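PDB 4R2F: extracellular solute-binding protein family 1 from Arthrobacter chlorophenolicus, which probably binds laminaribiose and related glucose disaccharides and delivers them to an ABC-type sugar transporter. Local coordinates for residues A[106-110]-A[111-115]. Sequence-based numbering, arbitrary orientation.
Sequences QFEEQ and GQIAY
E108 and Y115 meet where helix 103-109 ends and the chain turns back toward strand 113-114. The phenol OH of Y115 donates to E108 OE2 over 2.6 Å, and OE2 accepts on its anti lone pair, the one turned away from OE1. OE2 lies at the edge of the Y115 ring, near its plane, while the carboxylate itself is turned 73° against the ring; the same oxygen also forms a salt bridge with K144 NZ. With CG anti to the backbone N (chi1 -169°), E108 sets CG 3.6 Å from I113 CG2, and the bend at chi2 (-113°) turns the carboxylate to the Y115 hydroxyl. This same methyl of I113 lies over the outer part of one face of the Y115 ring. A water donates both to E108 O and to Y115 OH, tying the phenol to the helix end a second time. The other branch of I113 reaches F107, CD1 standing 3.9 Å from F107 CB, and the F107 ring leads off to pack on F84 and I88 of helix 80-89.

The turn is a Schellman motif: G111 takes positive phi, its N bonds to E108 O at 2.9 Å, and Q112 N meets F107 O nearly straight at 2.8 Å. Strand 113-114 then pairs antiparallel with strand 306-316. Replacing E108 by alanine is likely to leave the Y115 hydroxyl without its acceptor and K144 without its salt-bridge mate, and to take the CG contact from the CG2 methyl of I113. Sharing OE2 between K144 and the phenol probably favours the ionised carboxylate, with the short bond strengthened by its charge.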
loop_
_atom_site.group_PDB
_atom_site.type_symbol
_atom_site.label_atom_id
_atom_site.label_comp_id
_atom_site.label_asym_id
_atom_site.label_seq_id
_atom_site.Cartn_x
_atom_site.Cartn_y
_atom_site.Cartn_z
ATOM N N GLN A 106 13.439 -5.928 7.537
ATOM C CA GLN A 106 14.313 -6.924 6.945
ATOM C C GLN A 106 15.725 -6.415 7.021
ATOM O O GLN A 106 16.628 -7.135 7.442
ATOM C CB GLN A 106 13.964 -7.195 5.486
ATOM C CG GLN A 106 14.735 -8.355 4.882
ATOM C CD GLN A 106 14.701 -9.599 5.767
ATOM O OE1 GLN A 106 15.733 -10.219 6.040
ATOM N NE2 GLN A 106 13.510 -9.967 6.225
ATOM N N PHE A 107 15.946 -5.167 6.624
ATOM C CA PHE A 107 17.327 -4.664 6.584
ATOM C C PHE A 107 17.871 -4.415 7.975
ATOM O O PHE A 107 19.082 -4.483 8.218
ATOM C CB PHE A 107 17.466 -3.441 5.647
ATOM C CG PHE A 107 17.203 -3.775 4.213
ATOM C CD1 PHE A 107 17.915 -4.804 3.595
ATOM C CD2 PHE A 107 16.231 -3.103 3.474
ATOM C CE1 PHE A 107 17.666 -5.154 2.283
ATOM C CE2 PHE A 107 15.975 -3.459 2.163
ATOM C CZ PHE A 107 16.694 -4.482 1.565
ATOM N N GLU A 108 16.989 -4.180 8.926
ATOM C CA GLU A 108 17.450 -4.071 10.303
ATOM C C GLU A 108 17.951 -5.409 10.822
ATOM O O GLU A 108 18.983 -5.486 11.484
ATOM C CB GLU A 108 16.340 -3.578 11.198
ATOM C CG GLU A 108 16.832 -3.201 12.579
ATOM C CD GLU A 108 16.319 -4.112 13.660
ATOM O OE1 GLU A 108 15.491 -4.991 13.366
ATOM O OE2 GLU A 108 16.712 -3.903 14.820
ATOM N N GLU A 109 17.211 -6.463 10.515
ATOM C CA GLU A 109 17.586 -7.827 10.937
ATOM C C GLU A 109 18.944 -8.175 10.336
ATOM O O GLU A 109 19.761 -8.785 10.980
ATOM C CB GLU A 109 16.496 -8.810 10.494
ATOM C CG GLU A 109 16.714 -10.287 10.781
ATOM C CD GLU A 109 15.396 -11.050 10.742
ATOM O OE1 GLU A 109 15.040 -11.626 9.686
ATOM O OE2 GLU A 109 14.684 -11.035 11.766
ATOM N N GLN A 110 19.203 -7.711 9.121
ATOM C CA GLN A 110 20.457 -7.990 8.433
ATOM C C GLN A 110 21.550 -7.040 8.860
ATOM O O GLN A 110 22.654 -7.161 8.400
ATOM C CB GLN A 110 20.305 -7.847 6.910
ATOM C CG GLN A 110 19.399 -8.871 6.252
ATOM C CD GLN A 110 19.152 -8.566 4.775
ATOM O OE1 GLN A 110 19.915 -7.847 4.120
ATOM N NE2 GLN A 110 18.093 -9.128 4.253
ATOM N N GLY A 111 21.236 -6.067 9.690
ATOM C CA GLY A 111 22.249 -5.175 10.189
ATOM C C GLY A 111 22.673 -4.087 9.222
ATOM O O GLY A 111 23.761 -3.550 9.368
ATOM N N GLN A 112 21.807 -3.707 8.283
ATOM C CA GLN A 112 22.159 -2.745 7.226
ATOM C C GLN A 112 21.370 -1.437 7.324
ATOM O O GLN A 112 21.598 -0.504 6.545
ATOM C CB GLN A 112 21.885 -3.344 5.843
ATOM C CG GLN A 112 22.418 -4.749 5.621
ATOM C CD GLN A 112 23.838 -4.783 5.109
ATOM O OE1 GLN A 112 24.526 -3.769 5.055
ATOM N NE2 GLN A 112 24.279 -5.961 4.709
ATOM N N ILE A 113 20.446 -1.377 8.276
ATOM C CA ILE A 113 19.688 -0.163 8.543
ATOM C C ILE A 113 20.484 0.769 9.462
ATOM O O ILE A 113 21.287 0.313 10.264
ATOM C CB ILE A 113 18.322 -0.537 9.164
ATOM C CG1 ILE A 113 17.219 0.380 8.659
ATOM C CG2 ILE A 113 18.384 -0.569 10.693
ATOM C CD1 ILE A 113 16.832 0.091 7.221
ATOM N N ALA A 114 20.273 2.076 9.331
ATOM C CA ALA A 114 20.724 3.036 10.352
ATOM C C ALA A 114 19.529 3.513 11.184
ATOM O O ALA A 114 18.571 4.046 10.627
ATOM C CB ALA A 114 21.417 4.214 9.695
ATOM N N TYR A 115 19.590 3.323 12.502
ATOM C CA TYR A 115 18.478 3.646 13.390
ATOM C C TYR A 115 18.215 5.137 13.326
ATOM O O TYR A 115 19.142 5.925 13.199
ATOM C CB TYR A 115 18.761 3.190 14.840
ATOM C CG TYR A 115 18.807 1.697 14.955
ATOM C CD1 TYR A 115 17.655 0.951 14.828
ATOM C CD2 TYR A 115 20.010 1.017 15.150
ATOM C CE1 TYR A 115 17.686 -0.437 14.884
ATOM C CE2 TYR A 115 20.045 -0.373 15.224
ATOM C CZ TYR A 115 18.887 -1.092 15.072
ATOM O OH TYR A 115 18.901 -2.480 15.113
HETATM O O HOH W 1 20.247 -4.613 13.688
#